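Local coordinates for protein importin subunit beta-1 (Saccharomyces cerevisiae, PDB 5OWU) that carries proteins into the nucleus by associating with importin alpha, the adaptor that binds the classical nuclear localization signal of the cargo, at residues A[318-326]-A[358-369]; A[542-553]-A[572-583]. All coordinates share one frame; numbering follows the deposited sequence. Where two conformers were deposited one is given.

Interaction 1: A[318-326]-A[358-369]; sequences ALSSIKDVV and FAQNCGNHILEP
Within HEAT repeat 8 two helices running in roughly opposite directions meet where Phe358 plugs, as a knob, into a hole formed by Ala318, Ile322, Val325 and Val326; the axes of the short segments approach to 10.1 Å, with 138° between their N-to-C directions. Val326 CG2 stands over one ring face, while the carbonyl oxygen of Ala318 lies in the ring plane at the edge, 3.5 Å from Phe358 CE1. Val325 CG1 reaches the far end, 3.7 Å from Phe358 CZ. Replacing this phenylalanine by an alanine would probably open a gap between the helices and leave Val325 without its aromatic neighbour. With CG1 anti to the carbonyl carbon (chi1 -73°), Ile322 sets CD1 against both Cys362 CB and His365 CB, 3.5 Å from each. A CH-pi contact follows outward: Leu319 CD1 lies over a face of the His365 ring, 3.5 Å from the centroid and 19° off the normal. Toward the start of HEAT 9, Val326 CG2 packs closely on Ile366 CD1 at 3.5 Å. Ala318 CB touches Asn361 ND2, an amide nitrogen hydrogen-bonded to Glu297. That glutamate belongs to helix 280-306, whose Cys294 also covers Ala318 and Phe358; Ile272 of helix 260-274 backs Val325.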
loop_
_atom_site.group_PDB
_atom_site.type_symbol
_atom_site.label_atom_id
_atom_site.label_comp_id
_atom_site.label_asym_id
_atom_site.label_seq_id
_atom_site.Cartn_x
_atom_site.Cartn_y
_atom_site.Cartn_z
ATOM N N ALA A 318 18.688 3.900 17.389
ATOM C CA ALA A 318 19.490 4.093 16.188
ATOM C C ALA A 318 20.517 5.198 16.396
ATOM O O ALA A 318 21.708 5.013 16.124
ATOM C CB ALA A 318 18.584 4.413 14.999
ATOM N N LEU A 319 20.069 6.351 16.897
ATOM C CA LEU A 319 20.972 7.480 17.102
ATOM C C LEU A 319 22.185 7.070 17.930
ATOM O O LEU A 319 23.330 7.300 17.531
ATOM C CB LEU A 319 20.217 8.625 17.777
ATOM C CG LEU A 319 20.983 9.937 17.945
ATOM C CD1 LEU A 319 21.280 10.545 16.598
ATOM C CD2 LEU A 319 20.206 10.919 18.805
ATOM N N SER A 320 21.946 6.427 19.076
ATOM C CA SER A 320 23.032 6.052 19.975
ATOM C C SER A 320 23.978 5.041 19.342
ATOM O O SER A 320 25.159 4.997 19.700
ATOM C CB SER A 320 22.460 5.462 21.263
ATOM O OG SER A 320 21.541 6.347 21.882
ATOM N N SER A 321 23.483 4.209 18.429
ATOM C CA SER A 321 24.245 3.083 17.901
ATOM C C SER A 321 24.942 3.380 16.577
ATOM O O SER A 321 25.635 2.500 16.054
ATOM C CB SER A 321 23.319 1.882 17.711
ATOM O OG SER A 321 22.565 1.627 18.880
ATOM N N ILE A 322 24.767 4.583 16.020
ATOM C CA ILE A 322 25.288 4.888 14.684
ATOM C C ILE A 322 26.764 4.539 14.581
ATOM O O ILE A 322 27.203 3.906 13.611
ATOM C CB ILE A 322 25.048 6.368 14.344
ATOM C CG1 ILE A 322 23.574 6.606 14.052
ATOM C CG2 ILE A 322 25.884 6.795 13.143
ATOM C CD1 ILE A 322 23.218 8.057 13.912
ATOM N N LYS A 323 27.547 4.981 15.570
ATOM C CA LYS A 323 28.986 4.748 15.588
ATOM C C LYS A 323 29.322 3.287 15.309
ATOM O O LYS A 323 30.291 2.989 14.603
ATOM C CB LYS A 323 29.568 5.169 16.949
ATOM C CG LYS A 323 29.518 6.678 17.259
ATOM C CD LYS A 323 29.951 6.996 18.716
ATOM C CE LYS A 323 29.645 8.454 19.127
ATOM N NZ LYS A 323 29.786 8.735 20.605
ATOM N N ASP A 324 28.552 2.363 15.882
ATOM C CA ASP A 324 28.847 0.937 15.787
ATOM C C ASP A 324 28.083 0.207 14.687
ATOM O O ASP A 324 28.598 -0.781 14.152
ATOM C CB ASP A 324 28.550 0.269 17.133
ATOM C CG ASP A 324 29.062 1.083 18.308
ATOM O OD1 ASP A 324 30.155 1.669 18.185
ATOM O OD2 ASP A 324 28.372 1.166 19.343
ATOM N N VAL A 325 26.879 0.661 14.330
ATOM C CA VAL A 325 26.068 -0.038 13.334
ATOM C C VAL A 325 26.460 0.380 11.921
ATOM O O VAL A 325 26.609 -0.462 11.026
ATOM C CB VAL A 325 24.569 0.220 13.579
ATOM C CG1 VAL A 325 23.743 -0.341 12.442
ATOM C CG2 VAL A 325 24.124 -0.392 14.897
ATOM N N VAL A 326 26.604 1.689 11.690
ATOM C CA VAL A 326 26.688 2.189 10.311
ATOM C C VAL A 326 27.913 1.663 9.578
ATOM O O VAL A 326 27.803 1.347 8.379
ATOM C CB VAL A 326 26.584 3.719 10.302
ATOM C CG1 VAL A 326 26.892 4.296 8.915
ATOM C CG2 VAL A 326 25.188 4.120 10.728
ATOM N N PHE A 358 18.391 5.224 8.543
ATOM C CA PHE A 358 19.244 5.852 9.547
ATOM C C PHE A 358 19.374 7.345 9.287
ATOM O O PHE A 358 19.277 8.156 10.212
ATOM C CB PHE A 358 20.621 5.191 9.564
ATOM C CG PHE A 358 20.782 4.156 10.640
ATOM C CD1 PHE A 358 21.186 4.527 11.919
ATOM C CD2 PHE A 358 20.526 2.818 10.380
ATOM C CE1 PHE A 358 21.334 3.585 12.919
ATOM C CE2 PHE A 358 20.672 1.863 11.376
ATOM C CZ PHE A 358 21.077 2.248 12.649
ATOM N N ALA A 359 19.594 7.729 8.027
ATOM C CA ALA A 359 19.791 9.143 7.721
ATOM C C ALA A 359 18.525 9.949 7.976
ATOM O O ALA A 359 18.597 11.070 8.495
ATOM C CB ALA A 359 20.246 9.313 6.273
ATOM N N GLN A 360 17.361 9.410 7.607
ATOM C CA GLN A 360 16.106 10.112 7.869
ATOM C C GLN A 360 15.846 10.231 9.365
ATOM O O GLN A 360 15.356 11.260 9.842
ATOM C CB GLN A 360 14.945 9.383 7.181
ATOM C CG GLN A 360 14.999 9.447 5.667
ATOM C CD GLN A 360 14.023 8.498 5.000
ATOM O OE1 GLN A 360 13.853 7.357 5.430
ATOM N NE2 GLN A 360 13.378 8.965 3.938
ATOM N N ASN A 361 16.178 9.188 10.121
ATOM C CA ASN A 361 15.874 9.158 11.545
ATOM C C ASN A 361 16.852 9.998 12.356
ATOM O O ASN A 361 16.468 10.570 13.381
ATOM C CB ASN A 361 15.891 7.706 12.024
ATOM C CG ASN A 361 15.493 7.552 13.477
ATOM O OD1 ASN A 361 14.841 8.415 14.057
ATOM N ND2 ASN A 361 15.878 6.428 14.067
ATOM N N CYS A 362 18.099 10.107 11.901
ATOM C CA CYS A 362 19.188 10.614 12.725
ATOM C C CYS A 362 19.887 11.839 12.151
ATOM O O CYS A 362 20.789 12.375 12.803
ATOM C CB CYS A 362 20.227 9.506 12.951
ATOM S SG CYS A 362 19.526 8.024 13.706
ATOM N N GLY A 363 19.528 12.278 10.950
ATOM C CA GLY A 363 20.029 13.547 10.449
ATOM C C GLY A 363 21.545 13.619 10.421
ATOM O O GLY A 363 22.230 12.684 9.988
ATOM N N ASN A 364 22.078 14.752 10.892
ATOM C CA ASN A 364 23.512 15.019 10.812
ATOM C C ASN A 364 24.362 13.935 11.471
ATOM O O ASN A 364 25.543 13.807 11.142
ATOM C CB ASN A 364 23.831 16.373 11.462
ATOM C CG ASN A 364 23.265 17.546 10.688
ATOM O OD1 ASN A 364 22.828 17.401 9.546
ATOM N ND2 ASN A 364 23.277 18.726 11.308
ATOM N N HIS A 365 23.813 13.153 12.398
ATOM C CA HIS A 365 24.641 12.143 13.048
ATOM C C HIS A 365 25.114 11.060 12.081
ATOM O O HIS A 365 26.056 10.334 12.408
ATOM C CB HIS A 365 23.888 11.495 14.211
ATOM C CG HIS A 365 23.771 12.368 15.418
ATOM N ND1 HIS A 365 22.838 13.378 15.524
ATOM C CD2 HIS A 365 24.469 12.377 16.579
ATOM C CE1 HIS A 365 22.969 13.974 16.696
ATOM N NE2 HIS A 365 23.950 13.385 17.356
ATOM N N ILE A 366 24.496 10.936 10.902
ATOM C CA ILE A 366 24.916 9.905 9.952
ATOM C C ILE A 366 26.153 10.316 9.159
ATOM O O ILE A 366 26.812 9.454 8.561
ATOM C CB ILE A 366 23.771 9.554 8.981
ATOM C CG1 ILE A 366 24.019 8.219 8.276
ATOM C CG2 ILE A 366 23.578 10.631 7.900
ATOM C CD1 ILE A 366 24.015 7.029 9.181
ATOM N N LEU A 367 26.500 11.605 9.158
ATOM C CA LEU A 367 27.424 12.144 8.162
ATOM C C LEU A 367 28.839 11.581 8.317
ATOM O O LEU A 367 29.446 11.129 7.338
ATOM C CB LEU A 367 27.442 13.673 8.257
ATOM C CG LEU A 367 26.156 14.432 7.888
ATOM C CD1 LEU A 367 26.195 15.871 8.395
ATOM C CD2 LEU A 367 25.951 14.429 6.397
ATOM N N GLU A 368 29.390 11.607 9.530
ATOM C CA GLU A 368 30.816 11.316 9.699
ATOM C C GLU A 368 31.196 9.928 9.196
ATOM O O GLU A 368 32.103 9.816 8.354
ATOM C CB GLU A 368 31.202 11.527 11.166
ATOM C CG GLU A 368 32.705 11.437 11.450
ATOM C CD GLU A 368 33.221 10.004 11.508
ATOM O OE1 GLU A 368 34.328 9.746 10.986
ATOM O OE2 GLU A 368 32.521 9.136 12.070
ATOM N N PRO A 369 30.564 8.839 9.656
ATOM C CA PRO A 369 30.971 7.515 9.143
ATOM C C PRO A 369 30.714 7.335 7.651
ATOM O O PRO A 369 31.525 6.712 6.944
ATOM C CB PRO A 369 30.143 6.540 9.996
ATOM C CG PRO A 369 28.988 7.348 10.509
ATOM C CD PRO A 369 29.519 8.736 10.689
#

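Interaction 2: A[542-553]-A[572-583]; sequences ISTFVMDKLGQT and LQSNILTVLAAV
Apolar contacts make up most of this interface between the two helices of HEAT repeat 13, whose short axes approach to 9.4 Å and are roughly antiparallel, 145° between N-to-C directions. Ile576 is a knob in a hole of Val546, Lys549, Leu550 and Thr553. Its two branches divide the work: CG2, anti to the backbone N while CG1 is anti to the carbonyl carbon (chi1 -67°), lies 3.6 Å from Val546 O and touches Leu550 CB, whereas CD1 reaches Thr553 CG2 and the aliphatic Lys549 CG, both at 3.5 Å. Further along, Val546 splits likewise, its CG1 meeting Val579 CG1 at 3.6 Å and its CG2 facing Leu580 CD1. Leu550 CD2 touches both Leu577 CD2 and Leu580 CD2, and Val583 CG1 closes the far end 3.5 Å from Ser543 CB.

Polar contact across the interface is concentrated at Thr553. Gln573 NE2 donates to Thr553 OG1 over 3.2 Å, at an N-H...O angle of 161° and with the oxygen close to the amide plane. The same hydroxyl donates to Leu550 O at 2.7 Å, on a lone pair, so two bonds fix its rotation. The ammonium group of Lys549 bonds to Gln552 OE1 and to Asn508, while its CG lies on Ile576.

Helix 595-607 packs on one flank, with Phe602 on Leu577 and Leu580; Phe521 and Thr525 of helix 516-530 touch Leu572 and Val579 respectively, and Val500 of helix 496-507 meets Ile542.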
loop_
_atom_site.group_PDB
_atom_site.type_symbol
_atom_site.label_atom_id
_atom_site.label_comp_id
_atom_site.label_asym_id
_atom_site.label_seq_id
_atom_site.Cartn_x
_atom_site.Cartn_y
_atom_site.Cartn_z
ATOM N N ILE A 542 7.639 18.999 -28.097
ATOM C CA ILE A 542 7.102 17.761 -27.539
ATOM C C ILE A 542 5.823 17.383 -28.270
ATOM O O ILE A 542 5.635 16.232 -28.689
ATOM C CB ILE A 542 6.869 17.902 -26.021
ATOM C CG1 ILE A 542 8.192 18.170 -25.300
ATOM C CG2 ILE A 542 6.220 16.637 -25.458
ATOM C CD1 ILE A 542 8.027 18.558 -23.834
ATOM N N SER A 543 4.942 18.364 -28.474
ATOM C CA SER A 543 3.656 18.076 -29.099
ATOM C C SER A 543 3.868 17.439 -30.466
ATOM O O SER A 543 3.418 16.313 -30.728
ATOM C CB SER A 543 2.843 19.366 -29.207
ATOM O OG SER A 543 1.646 19.153 -29.931
ATOM N N THR A 544 4.621 18.134 -31.327
ATOM C CA THR A 544 4.977 17.604 -32.639
ATOM C C THR A 544 5.531 16.196 -32.527
ATOM O O THR A 544 5.145 15.303 -33.293
ATOM C CB THR A 544 6.003 18.527 -33.307
ATOM O OG1 THR A 544 5.412 19.806 -33.541
ATOM C CG2 THR A 544 6.498 17.958 -34.637
ATOM N N PHE A 545 6.424 15.969 -31.560
ATOM C CA PHE A 545 7.074 14.671 -31.463
ATOM C C PHE A 545 6.063 13.577 -31.155
ATOM O O PHE A 545 6.082 12.508 -31.779
ATOM C CB PHE A 545 8.175 14.695 -30.400
ATOM C CG PHE A 545 8.597 13.322 -29.945
ATOM C CD1 PHE A 545 9.381 12.517 -30.754
ATOM C CD2 PHE A 545 8.189 12.829 -28.722
ATOM C CE1 PHE A 545 9.757 11.251 -30.339
ATOM C CE2 PHE A 545 8.567 11.568 -28.303
ATOM C CZ PHE A 545 9.342 10.780 -29.103
ATOM N N VAL A 546 5.154 13.822 -30.207
ATOM C CA VAL A 546 4.322 12.712 -29.756
ATOM C C VAL A 546 3.265 12.387 -30.804
ATOM O O VAL A 546 3.048 11.218 -31.143
ATOM C CB VAL A 546 3.708 13.005 -28.371
ATOM C CG1 VAL A 546 4.817 13.067 -27.314
ATOM C CG2 VAL A 546 2.868 14.282 -28.379
ATOM N N MET A 547 2.639 13.413 -31.382
ATOM C CA MET A 547 1.666 13.182 -32.445
ATOM C C MET A 547 2.295 12.377 -33.575
ATOM O O MET A 547 1.847 11.265 -33.890
ATOM C CB MET A 547 1.105 14.522 -32.931
ATOM C CG MET A 547 0.252 15.198 -31.855
ATOM S SD MET A 547 -0.602 16.720 -32.305
ATOM C CE MET A 547 0.740 17.754 -32.895
ATOM N N ASP A 548 3.377 12.898 -34.163
ATOM C CA ASP A 548 4.109 12.146 -35.176
ATOM C C ASP A 548 4.431 10.741 -34.678
ATOM O O ASP A 548 4.229 9.749 -35.389
ATOM C CB ASP A 548 5.390 12.893 -35.556
ATOM C CG ASP A 548 5.119 14.256 -36.189
ATOM O OD1 ASP A 548 3.975 14.750 -36.100
ATOM O OD2 ASP A 548 6.062 14.842 -36.764
ATOM N N LYS A 549 4.913 10.635 -33.437
ATOM C CA LYS A 549 5.325 9.330 -32.933
ATOM C C LYS A 549 4.145 8.376 -32.878
ATOM O O LYS A 549 4.267 7.195 -33.234
ATOM C CB LYS A 549 5.963 9.473 -31.554
ATOM C CG LYS A 549 6.675 8.217 -31.071
ATOM C CD LYS A 549 7.968 7.991 -31.848
ATOM C CE LYS A 549 8.623 6.685 -31.454
ATOM N NZ LYS A 549 9.901 6.453 -32.184
ATOM N N LEU A 550 2.985 8.869 -32.445
ATOM C CA LEU A 550 1.810 8.013 -32.453
ATOM C C LEU A 550 1.575 7.482 -33.860
ATOM O O LEU A 550 1.421 6.271 -34.067
ATOM C CB LEU A 550 0.592 8.782 -31.935
ATOM C CG LEU A 550 -0.713 8.004 -31.768
ATOM C CD1 LEU A 550 -0.525 6.832 -30.823
ATOM C CD2 LEU A 550 -1.834 8.929 -31.277
ATOM N N GLY A 551 1.613 8.377 -34.853
ATOM C CA GLY A 551 1.460 7.944 -36.231
ATOM C C GLY A 551 2.416 6.827 -36.571
ATOM O O GLY A 551 2.024 5.810 -37.152
ATOM N N GLN A 552 3.676 6.973 -36.161
ATOM C CA GLN A 552 4.673 5.973 -36.509
ATOM C C GLN A 552 4.288 4.615 -35.946
ATOM O O GLN A 552 4.343 3.599 -36.652
ATOM C CB GLN A 552 6.043 6.410 -35.997
ATOM C CG GLN A 552 7.165 5.493 -36.395
ATOM C CD GLN A 552 8.455 5.855 -35.706
ATOM O OE1 GLN A 552 8.798 5.287 -34.666
ATOM N NE2 GLN A 552 9.172 6.814 -36.272
ATOM N N THR A 553 3.853 4.579 -34.681
ATOM C CA THR A 553 3.523 3.286 -34.095
ATOM C C THR A 553 2.344 2.662 -34.813
ATOM O O THR A 553 2.219 1.430 -34.862
ATOM C CB THR A 553 3.218 3.412 -32.599
ATOM O OG1 THR A 553 2.031 4.193 -32.402
ATOM C CG2 THR A 553 4.400 4.038 -31.851
ATOM N N LEU A 572 4.450 1.140 -25.511
ATOM C CA LEU A 572 4.929 2.355 -26.168
ATOM C C LEU A 572 3.772 3.274 -26.544
ATOM O O LEU A 572 3.846 4.495 -26.352
ATOM C CB LEU A 572 5.749 1.997 -27.407
ATOM C CG LEU A 572 6.117 3.161 -28.327
ATOM C CD1 LEU A 572 6.916 4.237 -27.566
ATOM C CD2 LEU A 572 6.902 2.655 -29.517
ATOM N N GLN A 573 2.694 2.712 -27.093
ATOM C CA GLN A 573 1.551 3.547 -27.448
ATOM C C GLN A 573 0.914 4.157 -26.205
ATOM O O GLN A 573 0.450 5.300 -26.235
ATOM C CB GLN A 573 0.526 2.735 -28.236
ATOM C CG GLN A 573 1.039 2.295 -29.591
ATOM C CD GLN A 573 -0.019 1.589 -30.401
ATOM O OE1 GLN A 573 -0.640 0.640 -29.933
ATOM N NE2 GLN A 573 -0.232 2.052 -31.624
ATOM N N SER A 574 0.881 3.403 -25.105
ATOM C CA SER A 574 0.411 3.948 -23.834
ATOM C C SER A 574 1.276 5.127 -23.382
ATOM O O SER A 574 0.754 6.188 -23.016
ATOM C CB SER A 574 0.392 2.830 -22.787
ATOM O OG SER A 574 0.116 3.322 -21.486
ATOM N N ASN A 575 2.605 4.964 -23.409
ATOM C CA ASN A 575 3.503 6.068 -23.058
ATOM C C ASN A 575 3.209 7.299 -23.899
ATOM O O ASN A 575 3.093 8.426 -23.380
ATOM C CB ASN A 575 4.969 5.655 -23.252
ATOM C CG ASN A 575 5.369 4.435 -22.432
ATOM O OD1 ASN A 575 6.330 3.744 -22.777
ATOM N ND2 ASN A 575 4.641 4.159 -21.355
ATOM N N ILE A 576 3.079 7.094 -25.215
ATOM C CA ILE A 576 2.808 8.199 -26.127
ATOM C C ILE A 576 1.493 8.873 -25.766
ATOM O O ILE A 576 1.400 10.101 -25.703
ATOM C CB ILE A 576 2.792 7.696 -27.582
ATOM C CG1 ILE A 576 4.195 7.239 -28.003
ATOM C CG2 ILE A 576 2.289 8.785 -28.535
ATOM C CD1 ILE A 576 4.205 6.422 -29.278
ATOM N N LEU A 577 0.443 8.079 -25.563
ATOM C CA LEU A 577 -0.874 8.655 -25.315
ATOM C C LEU A 577 -0.904 9.416 -23.992
ATOM O O LEU A 577 -1.578 10.443 -23.879
ATOM C CB LEU A 577 -1.941 7.555 -25.350
ATOM C CG LEU A 577 -2.201 6.972 -26.748
ATOM C CD1 LEU A 577 -2.921 5.643 -26.673
ATOM C CD2 LEU A 577 -2.982 7.943 -27.622
ATOM N N THR A 578 -0.171 8.941 -22.985
ATOM C CA THR A 578 -0.090 9.671 -21.718
ATOM C C THR A 578 0.531 11.051 -21.928
ATOM O O THR A 578 -0.032 12.079 -21.507
ATOM C CB THR A 578 0.708 8.846 -20.705
ATOM O OG1 THR A 578 0.064 7.574 -20.523
ATOM C CG2 THR A 578 0.808 9.559 -19.348
ATOM N N VAL A 579 1.682 11.101 -22.607
ATOM C CA VAL A 579 2.288 12.408 -22.870
ATOM C C VAL A 579 1.351 13.271 -23.705
ATOM O O VAL A 579 1.234 14.479 -23.480
ATOM C CB VAL A 579 3.657 12.260 -23.557
ATOM C CG1 VAL A 579 4.289 13.640 -23.772
ATOM C CG2 VAL A 579 4.575 11.389 -22.731
ATOM N N LEU A 580 0.689 12.670 -24.696
ATOM C CA LEU A 580 -0.197 13.425 -25.578
ATOM C C LEU A 580 -1.356 14.028 -24.801
ATOM O O LEU A 580 -1.742 15.179 -25.034
ATOM C CB LEU A 580 -0.710 12.516 -26.697
ATOM C CG LEU A 580 -1.710 13.104 -27.699
ATOM C CD1 LEU A 580 -1.140 14.320 -28.406
ATOM C CD2 LEU A 580 -2.116 12.041 -28.716
ATOM N N ALA A 581 -1.926 13.268 -23.865
ATOM C CA ALA A 581 -2.978 13.819 -23.024
ATOM C C ALA A 581 -2.464 15.013 -22.237
ATOM O O ALA A 581 -3.149 16.043 -22.138
ATOM C CB ALA A 581 -3.523 12.744 -22.084
ATOM N N ALA A 582 -1.245 14.908 -21.683
ATOM C CA ALA A 582 -0.691 16.050 -20.955
ATOM C C ALA A 582 -0.492 17.254 -21.875
ATOM O O ALA A 582 -0.757 18.397 -21.483
ATOM C CB ALA A 582 0.630 15.669 -20.281
ATOM N N VAL A 583 -0.019 17.017 -23.101
ATOM C CA VAL A 583 0.182 18.104 -24.059
ATOM C C VAL A 583 -1.146 18.791 -24.363
ATOM O O VAL A 583 -1.249 20.024 -24.356
ATOM C CB VAL A 583 0.844 17.565 -25.343
ATOM C CG1 VAL A 583 0.786 18.589 -26.478
ATOM C CG2 VAL A 583 2.290 17.179 -25.072
#

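Interactions 1 and 2 come in series along the chain, the first closing before the second opens. Their centres lie about 46 Å apart and their nearest atoms about 26 Å apart, so they do not touch and share no helix. Interaction 1 joins helices 317-332 and 347-362 of HEAT 8 and runs on to the start of helix 367-377 in HEAT 9; interaction 2 joins helices 536-553 and 563-586 of HEAT 13. Each centre is about 29 Å from that of the chain. Both show the roughly antiparallel helix pairing of a HEAT repeat, recurring at separate points of an all-helical solenoid whose stacked repeats form the import receptor.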